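PDB 2OX8: scavenger receptor with C-type lectin type I from Homo sapiens, which binds the leukocyte cell-surface glycan Lewis(x) through its C-type lectin carbohydrate-recognition domain and probably acts as a scavenger receptor. Local coordinates for residues I52-W63 against D105-G113. Sequence-based numbering, arbitrary orientation.
Sequences IKKQMVGRESHW and DCAGLIYAG. With ZN (zinc ion), chain I; ZN (zinc ion), chain H.
Strands 62-67 and 106-109 pair antiparallel in the sheet of the C-type lectin domain, where His62 and Leu109 form a hydrogen-bonded pair. His62 N donates to Leu109 O at 2.9 Å. Leu109 N returns a bond to His62 O. Ser61 OG also donates to Leu109 O, at 3.0 Å, but from above the carbonyl plane. With chi1 near -160°, Ser61 OG swings away from its own N and reaches Leu109 O.

At the next pair Gly108 faces Trp63, with their CA atoms 3.9 Å apart. The indole edge meets backbone carbonyls: Trp63 CE3 is 3.2 Å from Ala107 O. Trp63 NE1 makes a hydrogen bond to Glu24 O. Cys106, disulfide-linked to Cys120, sets CB 3.5 Å from Trp63 CZ3.

On the His62 face of the sheet, Leu109 CD1 lies 3.7 Å from Met56 SD. Arg59 CG sits over the Tyr111 ring face, 3.6 Å from its centroid, as a CH-pi contact. Met56 O approaches the ring edge.

Glu60 OE1 and His62 NE2 bind one zinc ion with two waters; Asp105 binds another with Asp68, Glu72 and His100. Leu109 O takes two donors, and Leu109 N ties the other side of His62 CA, so the backbone of this zinc ligand is held to the neighbouring strand.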
loop_
_atom_site.group_PDB
_atom_site.type_symbol
_atom_site.label_atom_id
_atom_site.label_comp_id
_atom_site.label_asym_id
_atom_site.label_seq_id
_atom_site.Cartn_x
_atom_site.Cartn_y
_atom_site.Cartn_z
ATOM N N ILE A 52 8.930 4.375 -5.754
ATOM C CA ILE A 52 8.677 3.421 -4.692
ATOM C C ILE A 52 9.319 2.078 -5.013
ATOM O O ILE A 52 9.899 1.438 -4.134
ATOM C CB ILE A 52 7.164 3.274 -4.462
ATOM C CG1 ILE A 52 6.665 4.485 -3.676
ATOM C CG2 ILE A 52 6.855 1.984 -3.727
ATOM C CD1 ILE A 52 5.151 4.528 -3.466
ATOM N N LYS A 53 9.221 1.664 -6.278
ATOM C CA LYS A 53 9.807 0.403 -6.741
ATOM C C LYS A 53 11.345 0.423 -6.651
ATOM O O LYS A 53 11.948 -0.536 -6.183
ATOM C CB LYS A 53 9.370 0.124 -8.188
ATOM C CG LYS A 53 10.051 -1.071 -8.841
ATOM C CD LYS A 53 9.822 -1.070 -10.353
ATOM C CE LYS A 53 10.872 -1.918 -11.101
ATOM N NZ LYS A 53 10.866 -1.720 -12.598
ATOM N N LYS A 54 11.972 1.510 -7.097
ATOM C CA LYS A 54 13.432 1.632 -7.046
ATOM C C LYS A 54 13.907 1.389 -5.611
ATOM O O LYS A 54 14.926 0.741 -5.391
ATOM C CB LYS A 54 13.882 3.032 -7.473
ATOM C CG LYS A 54 13.216 3.580 -8.719
ATOM C CD LYS A 54 13.914 3.141 -9.992
ATOM C CE LYS A 54 13.104 3.542 -11.230
ATOM N NZ LYS A 54 11.789 2.810 -11.309
ATOM N N GLN A 55 13.158 1.922 -4.644
ATOM C CA GLN A 55 13.477 1.770 -3.227
ATOM C C GLN A 55 13.396 0.347 -2.712
ATOM O O GLN A 55 14.070 0.010 -1.744
ATOM C CB GLN A 55 12.539 2.615 -2.365
ATOM C CG GLN A 55 12.705 4.085 -2.541
ATOM C CD GLN A 55 14.153 4.470 -2.628
ATOM O OE1 GLN A 55 14.973 4.052 -1.801
ATOM N NE2 GLN A 55 14.489 5.273 -3.634
ATOM N N MET A 56 12.558 -0.479 -3.330
ATOM C CA MET A 56 12.393 -1.856 -2.883
ATOM C C MET A 56 13.563 -2.770 -3.229
ATOM O O MET A 56 13.674 -3.261 -4.356
ATOM C CB MET A 56 11.101 -2.433 -3.451
ATOM C CG MET A 56 9.859 -1.812 -2.860
ATOM S SD MET A 56 8.387 -2.337 -3.723
ATOM C CE MET A 56 7.964 -3.849 -2.830
ATOM N N VAL A 57 14.437 -2.995 -2.251
ATOM C CA VAL A 57 15.597 -3.857 -2.447
ATOM C C VAL A 57 15.177 -5.266 -2.059
ATOM O O VAL A 57 15.373 -6.222 -2.822
ATOM C CB VAL A 57 16.778 -3.411 -1.575
ATOM C CG1 VAL A 57 18.043 -4.173 -1.982
ATOM C CG2 VAL A 57 16.985 -1.912 -1.716
ATOM N N GLY A 58 14.589 -5.393 -0.873
ATOM C CA GLY A 58 14.117 -6.692 -0.438
ATOM C C GLY A 58 12.968 -7.089 -1.348
ATOM O O GLY A 58 12.276 -6.223 -1.884
ATOM N N ARG A 59 12.762 -8.389 -1.534
ATOM C CA ARG A 59 11.690 -8.876 -2.394
ATOM C C ARG A 59 10.375 -9.117 -1.654
ATOM O O ARG A 59 9.438 -9.709 -2.192
ATOM C CB ARG A 59 12.133 -10.154 -3.100
ATOM C CG ARG A 59 12.732 -9.903 -4.466
ATOM C CD ARG A 59 14.245 -9.838 -4.441
ATOM N NE ARG A 59 14.806 -9.460 -5.743
ATOM C CZ ARG A 59 14.447 -9.989 -6.910
ATOM N NH1 ARG A 59 13.516 -10.928 -6.978
ATOM N NH2 ARG A 59 15.026 -9.576 -8.023
ATOM N N GLU A 60 10.303 -8.637 -0.420
ATOM C CA GLU A 60 9.106 -8.793 0.386
ATOM C C GLU A 60 7.951 -7.956 -0.179
ATOM O O GLU A 60 8.154 -6.889 -0.761
ATOM C CB GLU A 60 9.404 -8.383 1.838
ATOM C CG GLU A 60 10.880 -7.977 2.118
ATOM C CD GLU A 60 11.100 -6.457 2.153
ATOM O OE1 GLU A 60 10.672 -5.777 1.208
ATOM O OE2 GLU A 60 11.698 -5.934 3.121
ATOM N N SER A 61 6.736 -8.458 -0.023
ATOM C CA SER A 61 5.542 -7.754 -0.481
ATOM C C SER A 61 5.218 -6.703 0.603
ATOM O O SER A 61 5.428 -6.964 1.788
ATOM C CB SER A 61 4.396 -8.762 -0.610
ATOM O OG SER A 61 3.368 -8.290 -1.451
ATOM N N HIS A 62 4.721 -5.530 0.206
ATOM C CA HIS A 62 4.387 -4.464 1.165
ATOM C C HIS A 62 2.935 -3.998 1.085
ATOM O O HIS A 62 2.403 -3.846 -0.009
ATOM C CB HIS A 62 5.284 -3.243 0.927
ATOM C CG HIS A 62 6.730 -3.481 1.225
ATOM N ND1 HIS A 62 7.339 -3.010 2.370
ATOM C CD2 HIS A 62 7.678 -4.164 0.544
ATOM C CE1 HIS A 62 8.603 -3.396 2.381
ATOM N NE2 HIS A 62 8.834 -4.097 1.283
ATOM N N TRP A 63 2.300 -3.751 2.232
ATOM C CA TRP A 63 0.911 -3.258 2.248
ATOM C C TRP A 63 0.882 -1.805 1.777
ATOM O O TRP A 63 1.811 -1.049 2.038
ATOM C CB TRP A 63 0.317 -3.218 3.657
ATOM C CG TRP A 63 0.015 -4.484 4.338
ATOM C CD1 TRP A 63 0.550 -4.910 5.509
ATOM C CD2 TRP A 63 -0.937 -5.479 3.941
ATOM N NE1 TRP A 63 -0.001 -6.110 5.874
ATOM C CE2 TRP A 63 -0.919 -6.485 4.931
ATOM C CE3 TRP A 63 -1.810 -5.615 2.844
ATOM C CZ2 TRP A 63 -1.734 -7.621 4.865
ATOM C CZ3 TRP A 63 -2.619 -6.736 2.780
ATOM C CH2 TRP A 63 -2.574 -7.731 3.791
ATOM N N ASP A 105 -9.442 -7.987 1.219
ATOM C CA ASP A 105 -9.916 -6.642 0.943
ATOM C C ASP A 105 -8.835 -5.603 1.235
ATOM O O ASP A 105 -9.120 -4.412 1.355
ATOM C CB ASP A 105 -11.168 -6.395 1.788
ATOM C CG ASP A 105 -12.203 -7.523 1.643
ATOM O OD1 ASP A 105 -12.843 -7.607 0.586
ATOM O OD2 ASP A 105 -12.362 -8.336 2.586
ATOM N N CYS A 106 -7.591 -6.067 1.332
ATOM C CA CYS A 106 -6.447 -5.203 1.616
ATOM C C CYS A 106 -5.363 -5.368 0.554
ATOM O O CYS A 106 -4.833 -6.464 0.368
ATOM C CB CYS A 106 -5.870 -5.539 2.995
ATOM S SG CYS A 106 -7.037 -5.266 4.369
ATOM N N ALA A 107 -5.025 -4.280 -0.135
ATOM C CA ALA A 107 -4.009 -4.333 -1.179
ATOM C C ALA A 107 -2.556 -4.185 -0.689
ATOM O O ALA A 107 -2.276 -3.633 0.375
ATOM C CB ALA A 107 -4.309 -3.277 -2.243
ATOM N N GLY A 108 -1.641 -4.701 -1.500
ATOM C CA GLY A 108 -0.233 -4.642 -1.198
ATOM C C GLY A 108 0.534 -4.604 -2.506
ATOM O O GLY A 108 0.064 -5.101 -3.536
ATOM N N LEU A 109 1.713 -3.999 -2.458
ATOM C CA LEU A 109 2.579 -3.859 -3.614
ATOM C C LEU A 109 3.491 -5.074 -3.605
ATOM O O LEU A 109 3.894 -5.534 -2.536
ATOM C CB LEU A 109 3.411 -2.586 -3.449
ATOM C CG LEU A 109 4.107 -1.828 -4.581
ATOM C CD1 LEU A 109 5.051 -0.812 -3.952
ATOM C CD2 LEU A 109 4.898 -2.763 -5.468
ATOM N N ILE A 110 3.806 -5.612 -4.776
ATOM C CA ILE A 110 4.710 -6.761 -4.836
ATOM C C ILE A 110 5.983 -6.377 -5.568
ATOM O O ILE A 110 6.014 -5.377 -6.283
ATOM C CB ILE A 110 4.082 -7.964 -5.574
ATOM C CG1 ILE A 110 3.810 -7.593 -7.036
ATOM C CG2 ILE A 110 2.829 -8.413 -4.845
ATOM C CD1 ILE A 110 3.040 -8.637 -7.813
ATOM N N TYR A 111 7.041 -7.158 -5.383
ATOM C CA TYR A 111 8.283 -6.862 -6.090
ATOM C C TYR A 111 7.863 -6.916 -7.548
ATOM O O TYR A 111 7.157 -7.840 -7.953
ATOM C CB TYR A 111 9.345 -7.925 -5.817
ATOM C CG TYR A 111 10.749 -7.448 -6.123
ATOM C CD1 TYR A 111 11.358 -6.474 -5.324
ATOM C CD2 TYR A 111 11.460 -7.946 -7.218
ATOM C CE1 TYR A 111 12.635 -6.010 -5.604
ATOM C CE2 TYR A 111 12.750 -7.481 -7.509
ATOM C CZ TYR A 111 13.328 -6.515 -6.697
ATOM O OH TYR A 111 14.603 -6.058 -6.957
ATOM N N ALA A 112 8.281 -5.916 -8.316
ATOM C CA ALA A 112 7.936 -5.785 -9.736
ATOM C C ALA A 112 7.066 -4.540 -9.845
ATOM O O ALA A 112 6.912 -3.963 -10.925
ATOM C CB ALA A 112 7.170 -7.006 -10.251
ATOM N N GLY A 113 6.479 -4.151 -8.716
ATOM C CA GLY A 113 5.681 -2.943 -8.683
ATOM C C GLY A 113 4.168 -2.992 -8.667
ATOM O O GLY A 113 3.554 -2.108 -8.076
HETATM ZN ZN ZN I . 10.848 -4.069 0.915
HETATM ZN ZN ZN H . -13.206 -6.733 -0.893
HETATM O O HOH W 1 10.082 -5.493 -0.919
HETATM O O HOH W 2 12.509 -2.368 1.086
#